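Local coordinates for secreted protein (Streptomyces lividans TK24, PDB 5LXZ), which probably acts as a secreted copper-radical oxidase of the AA5 family, related to galactose oxidase, with a mononuclear copper site on a kelch propeller, at residues Asn27-Ala32 against Asn459-Ser464; Arg246-Leu251 against Ser546-Asp551. The protein carries 1 engineered substitution. All coordinates share one frame; numbering follows the deposited sequence. Where two conformers were deposited one is given.

Contact 1: Asn27-Ala32 against Asn459-Ser464. With CU (copper (II) ion), chain B.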
ATOM      1  N   ASN A  27       8.950 -14.703  -1.563  1.00  9.25           N
ATOM      2  CA  ASN A  27       8.906 -13.473  -0.778  1.00  8.58           C
ATOM      3  C   ASN A  27       7.616 -12.716  -1.105  1.00  8.62           C
ATOM      4  O   ASN A  27       7.634 -11.820  -1.934  1.00  8.26           O
ATOM      5  CB  ASN A  27      10.102 -12.590  -1.063  1.00  8.99           C
ATOM      6  CG  ASN A  27      11.435 -13.244  -0.711  1.00  9.64           C
ATOM      7  OD1 ASN A  27      11.485 -14.310  -0.094  1.00 10.79           O
ATOM      8  ND2 ASN A  27      12.502 -12.573  -1.074  1.00  9.90           N
ATOM      9  N   THR A  28       6.524 -13.103  -0.467  1.00  7.74           N
ATOM     10  CA  THR A  28       5.245 -12.461  -0.758  1.00  7.33           C
ATOM     11  C   THR A  28       5.255 -11.013  -0.284  1.00  7.56           C
ATOM     12  O   THR A  28       5.428 -10.726   0.901  1.00  7.35           O
ATOM     13  CB  THR A  28       4.071 -13.200  -0.076  1.00  7.78           C
ATOM     14  OG1 THR A  28       4.091 -14.567  -0.488  1.00  8.68           O
ATOM     15  CG2 THR A  28       2.737 -12.559  -0.456  1.00  7.91           C
ATOM     16  N   ILE A  29       4.989 -10.109  -1.203  1.00  7.26           N
ATOM     17  CA  ILE A  29       4.965  -8.663  -0.931  1.00  7.57           C
ATOM     18  C   ILE A  29       3.564  -8.059  -1.168  1.00  7.49           C
ATOM     19  O   ILE A  29       3.249  -7.016  -0.602  1.00  7.11           O
ATOM     20  CB  ILE A  29       6.043  -7.932  -1.746  1.00  8.64           C
ATOM     21  CG1 ILE A  29       7.422  -8.441  -1.266  1.00  9.48           C
ATOM     22  CG2 ILE A  29       5.965  -6.427  -1.622  1.00  8.80           C
ATOM     23  CD1 ILE A  29       8.549  -8.042  -2.174  1.00 10.03           C
ATOM     24  N   HIS A  30       2.701  -8.729  -1.924  1.00  7.80           N
ATOM     25  CA  HIS A  30       1.338  -8.312  -2.150  1.00  8.41           C
ATOM     26  C   HIS A  30       0.474  -9.518  -1.939  1.00  8.10           C
ATOM     27  O   HIS A  30       0.838 -10.628  -2.375  1.00  8.28           O
ATOM     28  CB  HIS A  30       1.156  -7.911  -3.621  1.00  9.27           C
ATOM     29  CG  HIS A  30       2.117  -6.893  -4.122  1.00  9.93           C
ATOM     30  ND1 HIS A  30       1.763  -5.585  -4.385  1.00 11.06           N
ATOM     31  CD2 HIS A  30       3.434  -6.973  -4.404  1.00 11.18           C
ATOM     32  CE1 HIS A  30       2.818  -4.913  -4.816  1.00 10.92           C
ATOM     33  NE2 HIS A  30       3.850  -5.722  -4.800  1.00 12.16           N
ATOM     34  N   ALA A  31      -0.715  -9.327  -1.405  1.00  7.56           N
ATOM     35  CA  ALA A  31      -1.694 -10.383  -1.415  1.00  7.64           C
ATOM     36  C   ALA A  31      -3.080  -9.830  -1.593  1.00  7.82           C
ATOM     37  O   ALA A  31      -3.361  -8.680  -1.206  1.00  7.63           O
ATOM     38  CB  ALA A  31      -1.607 -11.229  -0.173  1.00  8.20           C
ATOM     39  N   ALA A  32      -3.935 -10.631  -2.190  1.00  7.07           N
ATOM     40  CA  ALA A  32      -5.316 -10.241  -2.388  1.00  7.11           C
ATOM     41  C   ALA A  32      -6.214 -11.451  -2.222  1.00  6.86           C
ATOM     42  O   ALA A  32      -5.933 -12.499  -2.783  1.00  7.71           O
ATOM     43  CB  ALA A  32      -5.512  -9.642  -3.765  1.00  7.38           C
ATOM     44  N   ASN A 459       7.580  -6.151   9.386  1.00  7.33           N
ATOM     45  CA  ASN A 459       7.907  -4.739   9.181  1.00  7.50           C
ATOM     46  C   ASN A 459       7.632  -4.399   7.724  1.00  7.13           C
ATOM     47  O   ASN A 459       6.497  -4.619   7.281  1.00  6.83           O
ATOM     48  CB  ASN A 459       9.266  -4.312   9.806  1.00  7.67           C
ATOM     49  CG  ASN A 459      10.494  -4.985   9.193  1.00  7.81           C
ATOM     50  OD1 ASN A 459      10.966  -4.616   8.110  1.00  7.75           O
ATOM     51  ND2 ASN A 459      11.051  -5.972   9.914  1.00  7.34           N
ATOM     52  N   TYR A 460       8.604  -3.859   7.015  1.00  6.96           N
ATOM     53  CA  TYR A 460       8.495  -3.537   5.575  1.00  7.09           C
ATOM     54  C   TYR A 460       8.086  -4.741   4.775  1.00  7.15           C
ATOM     55  O   TYR A 460       8.461  -5.868   5.090  1.00  7.37           O
ATOM     56  CB  TYR A 460       9.894  -3.085   5.145  1.00  7.58           C
ATOM     57  CG  TYR A 460      10.075  -2.565   3.775  1.00  9.05           C
ATOM     58  CD1 TYR A 460       9.256  -1.563   3.316  1.00 10.48           C
ATOM     59  CD2 TYR A 460      11.120  -3.011   2.994  1.00  9.78           C
ATOM     60  CE1 TYR A 460       9.468  -1.016   2.065  1.00 12.78           C
ATOM     61  CE2 TYR A 460      11.329  -2.470   1.717  1.00 11.43           C
ATOM     62  CZ  TYR A 460      10.484  -1.489   1.296  1.00 12.75           C
ATOM     63  OH  TYR A 460      10.677  -0.940   0.038  1.00 19.36           O
ATOM     64  N   HIS A 461       7.262  -4.526   3.740  1.00  6.41           N
ATOM     65  CA  HIS A 461       6.868  -5.602   2.832  1.00  7.16           C
ATOM     66  C   HIS A 461       6.083  -6.697   3.525  1.00  6.44           C
ATOM     67  O   HIS A 461       6.329  -7.881   3.252  1.00  6.45           O
ATOM     68  CB  HIS A 461       8.072  -6.181   2.102  1.00  8.16           C
ATOM     69  CG  HIS A 461       8.643  -5.280   1.054  1.00  8.62           C
ATOM     70  ND1 HIS A 461       9.895  -5.467   0.518  1.00  9.78           N
ATOM     71  CD2 HIS A 461       8.105  -4.222   0.398  1.00  9.02           C
ATOM     72  CE1 HIS A 461      10.126  -4.553  -0.399  1.00 10.11           C
ATOM     73  NE2 HIS A 461       9.057  -3.795  -0.501  1.00  9.78           N
ATOM     74  N   SER A 462       5.116  -6.296   4.345  1.00  6.61           N
ATOM     75  CA  SER A 462       4.198  -7.198   5.031  1.00  6.24           C
ATOM     76  C   SER A 462       2.778  -6.869   4.670  1.00  6.00           C
ATOM     77  O   SER A 462       2.497  -5.919   3.875  1.00  6.38           O
ATOM     78  CB  SER A 462       4.370  -7.095   6.550  1.00  6.45           C
ATOM     79  OG  SER A 462       5.700  -7.297   6.931  1.00  7.03           O
ATOM     80  N   GLY A 463       1.836  -7.663   5.203  1.00  5.60           N
ATOM     81  CA  GLY A 463       0.450  -7.305   5.062  1.00  5.80           C
ATOM     82  C   GLY A 463      -0.452  -8.306   5.729  1.00  6.13           C
ATOM     83  O   GLY A 463       0.038  -9.259   6.335  1.00  6.19           O
ATOM     84  N   SER A 464      -1.761  -8.082   5.611  1.00  6.37           N
ATOM     85  CA  SER A 464      -2.748  -8.939   6.244  1.00  6.80           C
ATOM     86  C   SER A 464      -4.015  -8.961   5.432  1.00  6.91           C
ATOM     87  O   SER A 464      -4.377  -7.962   4.778  1.00  7.26           O
ATOM     88  CB  SER A 464      -3.017  -8.546   7.686  1.00  6.53           C
ATOM     89  OG  SER A 464      -3.614  -7.272   7.798  1.00  6.79           O
TER
HETATM   90 CU    CU B 701       8.755  -2.142  -1.633  0.70  8.81          CU
HETATM   91  O   HOH W   1       3.899  -5.344   1.469  1.00  5.59           O
HETATM   92  O   HOH W   2      10.766  -2.044  -2.483  0.70 16.96           O

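Contact 2: Arg246-Leu251 against Ser546-Asp551. Engineered in segment 246-251: A247 (natural residue Trp). With CU (copper (II) ion), chain B; EDO (1,2-ethanediol), chain P.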
ATOM      1  N   ARG A 246       5.502   3.137 -13.754  1.00  7.87           N
ATOM      2  CA  ARG A 246       5.243   3.407 -12.345  1.00  7.65           C
ATOM      3  C   ARG A 246       5.656   2.231 -11.487  1.00  7.91           C
ATOM      4  O   ARG A 246       5.063   1.173 -11.566  1.00  9.14           O
ATOM      5  CB  ARG A 246       3.758   3.696 -12.087  1.00  7.70           C
ATOM      6  CG  ARG A 246       3.126   4.773 -12.970  1.00  7.58           C
ATOM      7  CD  ARG A 246       1.628   4.815 -12.640  1.00  7.63           C
ATOM      8  NE  ARG A 246       0.944   5.670 -13.583  1.00  7.24           N
ATOM      9  CZ  ARG A 246       0.774   6.989 -13.454  1.00  7.39           C
ATOM     10  NH1 ARG A 246       1.139   7.643 -12.382  1.00  7.36           N
ATOM     11  NH2 ARG A 246       0.182   7.700 -14.412  1.00  7.84           N
ATOM     12  N   ALA A 247       6.681   2.436 -10.664  1.00  8.03           N
ATOM     13  CA  ALA A 247       6.942   1.602  -9.508  1.00  7.85           C
ATOM     14  C   ALA A 247       6.262   2.251  -8.332  1.00  7.37           C
ATOM     15  O   ALA A 247       6.516   3.418  -8.019  1.00  8.11           O
ATOM     16  CB  ALA A 247       8.437   1.455  -9.210  1.00  8.02           C
ATOM     17  N   TYR A 248       5.400   1.491  -7.653  1.00  7.45           N
ATOM     18  CA  TYR A 248       4.681   1.915  -6.437  0.70  7.97           C
ATOM     19  C   TYR A 248       3.514   2.887  -6.688  1.00  6.85           C
ATOM     20  O   TYR A 248       3.307   3.857  -5.943  1.00  7.04           O
ATOM     21  CB  TYR A 248       5.601   2.549  -5.406  0.70  9.08           C
ATOM     22  CG  TYR A 248       6.584   1.697  -4.714  0.70 11.33           C
ATOM     23  CD1 TYR A 248       6.761   0.348  -5.006  0.70 12.41           C
ATOM     24  CD2 TYR A 248       7.304   2.269  -3.684  0.70 13.80           C
ATOM     25  CE1 TYR A 248       7.688  -0.385  -4.300  0.70 14.84           C
ATOM     26  CE2 TYR A 248       8.230   1.554  -3.008  0.70 15.60           C
ATOM     27  CZ  TYR A 248       8.414   0.240  -3.307  0.70 15.91           C
ATOM     28  OH  TYR A 248       9.345  -0.394  -2.550  0.70 20.85           O
ATOM     29  N   PRO A 249       2.706   2.657  -7.723  1.00  6.30           N
ATOM     30  CA  PRO A 249       1.516   3.479  -7.881  1.00  6.31           C
ATOM     31  C   PRO A 249       0.356   3.011  -6.959  1.00  6.09           C
ATOM     32  O   PRO A 249       0.286   1.830  -6.577  1.00  6.06           O
ATOM     33  CB  PRO A 249       1.152   3.239  -9.330  1.00  6.38           C
ATOM     34  CG  PRO A 249       1.438   1.811  -9.505  1.00  6.28           C
ATOM     35  CD  PRO A 249       2.703   1.555  -8.695  1.00  6.42           C
ATOM     36  N   THR A 250      -0.548   3.944  -6.645  1.00  5.92           N
ATOM     37  CA  THR A 250      -1.850   3.519  -6.129  1.00  6.04           C
ATOM     38  C   THR A 250      -2.832   3.429  -7.257  1.00  6.07           C
ATOM     39  O   THR A 250      -2.899   4.333  -8.084  1.00  6.17           O
ATOM     40  CB  THR A 250      -2.356   4.491  -5.060  1.00  6.29           C
ATOM     41  OG1 THR A 250      -1.602   4.220  -3.871  1.00  6.51           O
ATOM     42  CG2 THR A 250      -3.820   4.310  -4.722  1.00  6.48           C
ATOM     43  N   LEU A 251      -3.601   2.330  -7.259  1.00  6.33           N
ATOM     44  CA  LEU A 251      -4.769   2.176  -8.118  1.00  6.89           C
ATOM     45  C   LEU A 251      -5.998   2.228  -7.247  1.00  6.89           C
ATOM     46  O   LEU A 251      -6.067   1.481  -6.262  1.00  7.50           O
ATOM     47  CB  LEU A 251      -4.707   0.832  -8.823  1.00  7.05           C
ATOM     48  CG  LEU A 251      -3.993   0.812 -10.180  1.00  8.52           C
ATOM     49  CD1 LEU A 251      -2.613   1.327 -10.175  1.00  9.33           C
ATOM     50  CD2 LEU A 251      -4.049  -0.632 -10.713  1.00  8.81           C
ATOM     51  N   SER A 546      -3.576  -5.996  -0.337  1.00  7.79           N
ATOM     52  CA  SER A 546      -2.712  -5.355   0.601  1.00  7.96           C
ATOM     53  C   SER A 546      -1.272  -5.384   0.119  1.00  7.57           C
ATOM     54  O   SER A 546      -0.748  -6.449  -0.213  1.00  7.06           O
ATOM     55  CB  SER A 546      -2.835  -6.095   1.931  1.00  8.43           C
ATOM     56  OG  SER A 546      -2.019  -5.506   2.957  1.00  9.10           O
ATOM     57  N   THR A 547      -0.605  -4.244   0.193  1.00  6.99           N
ATOM     58  CA  THR A 547       0.835  -4.147  -0.025  1.00  7.10           C
ATOM     59  C   THR A 547       1.337  -2.838   0.545  1.00  6.63           C
ATOM     60  O   THR A 547       0.611  -1.871   0.588  1.00  6.86           O
ATOM     61  CB  THR A 547       1.232  -4.190  -1.527  1.00  7.30           C
ATOM     62  OG1 THR A 547       2.633  -4.436  -1.658  1.00  7.58           O
ATOM     63  CG2 THR A 547       0.895  -2.883  -2.313  1.00  8.02           C
ATOM     64  N   HIS A 548       2.568  -2.847   1.037  1.00  6.28           N
ATOM     65  CA  HIS A 548       3.221  -1.656   1.524  1.00  6.19           C
ATOM     66  C   HIS A 548       2.327  -0.830   2.415  1.00  6.07           C
ATOM     67  O   HIS A 548       2.256   0.380   2.283  1.00  6.60           O
ATOM     68  CB  HIS A 548       3.763  -0.799   0.356  1.00  6.55           C
ATOM     69  CG  HIS A 548       4.854  -1.436  -0.441  1.00  6.64           C
ATOM     70  ND1 HIS A 548       4.656  -2.484  -1.295  1.00  7.17           N
ATOM     71  CD2 HIS A 548       6.164  -1.097  -0.576  1.00  7.37           C
ATOM     72  CE1 HIS A 548       5.759  -2.751  -1.944  1.00  7.23           C
ATOM     73  NE2 HIS A 548       6.698  -1.939  -1.493  1.00  7.28           N
ATOM     74  N   VAL A 549       1.696  -1.471   3.404  1.00  6.03           N
ATOM     75  CA  VAL A 549       0.936  -0.785   4.415  1.00  6.33           C
ATOM     76  C   VAL A 549      -0.286  -0.054   3.845  1.00  6.81           C
ATOM     77  O   VAL A 549      -0.780   0.903   4.450  1.00  7.50           O
ATOM     78  CB  VAL A 549       1.792   0.198   5.279  1.00  6.09           C
ATOM     79  CG1 VAL A 549       1.225   0.263   6.684  1.00  6.22           C
ATOM     80  CG2 VAL A 549       3.256  -0.212   5.360  1.00  6.10           C
ATOM     81  N   THR A 550      -0.763  -0.526   2.691  1.00  7.55           N
ATOM     82  CA  THR A 550      -1.758   0.183   1.902  1.00  8.31           C
ATOM     83  C   THR A 550      -2.802  -0.824   1.442  1.00  9.15           C
ATOM     84  O   THR A 550      -2.448  -1.824   0.810  1.00 10.25           O
ATOM     85  CB  THR A 550      -1.087   0.850   0.677  1.00  8.46           C
ATOM     86  OG1 THR A 550       0.004   1.654   1.137  1.00  8.38           O
ATOM     87  CG2 THR A 550      -2.060   1.773  -0.095  1.00  9.21           C
ATOM     88  N   ASP A 551      -4.064  -0.513   1.666  1.00  8.67           N
ATOM     89  CA  ASP A 551      -5.174  -1.340   1.206  1.00  8.88           C
ATOM     90  C   ASP A 551      -6.357  -0.441   0.974  1.00  8.61           C
ATOM     91  O   ASP A 551      -7.063  -0.074   1.888  1.00  8.56           O
ATOM     92  CB  ASP A 551      -5.447  -2.391   2.266  1.00  9.62           C
ATOM     93  CG  ASP A 551      -6.545  -3.344   1.928  1.00 11.92           C
ATOM     94  OD1 ASP A 551      -7.262  -3.199   0.910  1.00 12.18           O
ATOM     95  OD2 ASP A 551      -6.657  -4.300   2.761  1.00 12.97           O
TER
HETATM   96 CU    CU B 701       8.755  -2.142  -1.633  0.70  8.81          CU
HETATM   97  C1  EDO P 715      -1.693  -0.108  -3.854  1.00 19.36           C
HETATM   98  O1  EDO P 715      -1.773  -1.442  -4.385  1.00 21.21           O
HETATM   99  C2  EDO P 715      -3.017   0.554  -3.989  1.00 19.35           C
HETATM  100  O2  EDO P 715      -3.421   0.213  -5.320  1.00 15.27           O
HETATM  101  O   HOH W   2      10.766  -2.044  -2.483  0.70 16.96           O

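Contact 1: Asn27-Ala32 against Asn459-Ser464
In the mononuclear copper site, I29 lies against the imidazole of H461, a metal ligand, in an off-centre CH-pi contact. Its CG2 comes within 3.7 Å of H461 CD2 and sits 29° off the ring normal, while CD1 reaches over the ND1 side of the same face. With CG2 anti to the backbone N and CG1 beside it (chi1 -64°), both branches can lie along the ring. The opposite face is taken by Y460, whose CE2 stands 3.2 Å above the H461 plane. Held between the two, the imidazole places NE2 2.0 Å from copper, and ND1 is hydrogen-bonded to D478, which helps fix its rotation. Replacing I29 by an alanine removes both branches from its side of the imidazole, which would probably open a gap there and hold the ligand ring less firmly. No direct hydrogen bond joins the segments; a water donates both to I29 O (2.7 Å) and to S462 O (2.8 Å). Around this pair, strand 30-33 runs between strands 39-44 and 545-547, with I29 and H30 forming a classic beta bulge opposite V42, while strand 462-466 is the outermost strand of its own sheet, alongside 472-476.

Contact 2: Arg246-Leu251 against Ser546-Asp551
Y248 and H548 meet at the copper ion, and here the contact is tight. Y248 OH and H548 NE2 each bind the metal at 2.1 Å, which brings them to 3.2 Å from each other as two ligands of one ion, not as a hydrogen-bonded pair. With CG anti to its carbonyl carbon (chi1 -69°), the Y248 ring extends toward the ion and carries OH to the metal. The side chains cross at about a right angle: the phenol oxygen arrives at the edge of the imidazole, near its plane, while H548 CD2 lies over one face of the Y248 ring, with the planes at 62°. Y248 was modelled in two conformers, and this geometry is that of one. Its OH is also hydrogen-bonded to Y460, and its ring stacks on Y298 and touches C80, consistent with the tyrosine-cysteine cofactor of the galactose oxidase family; the adjoining A247 is engineered, replacing a tryptophan. As in galactose oxidase, a turn from the C-terminal domain delivers a histidine into the propeller. That turn is type I', from T547 to T550. H548 ND1 donates to T547 OG1 (2.8 Å, 158° at the hydrogen), almost in the ring plane, which fixes the imidazole's rotation, and T550 OG1 grips H548 O from above the carbonyl plane. Farther from the metal the packing is looser. A 1,2-ethanediol, probably from the crystallisation liquor, lies between the segments there: L251 N donates to its O2 (2.9 Å), and the methyls of T250 and T547 border it.

In the fold
Both contacts are buried near the middle of the chain, their centres about 11 Å apart, and they share one copper ion and its water ligand. Strand 30-33 of contact 1 and strand 545-547 of contact 2 are neighbours in the same sheet, where A31 O probably accepts from S546 N, and I29 O from T547 OG1. The chemistry differs: in contact 1 an aliphatic side chain packs against the ring of one copper ligand, H461, whereas contact 2 brings two ligands together across the ion. Contact 1 joins two sheets of the propeller; contact 2 joins a kelch segment to the C-terminal domain. Its turn also carries the partly exposed V549 and T550.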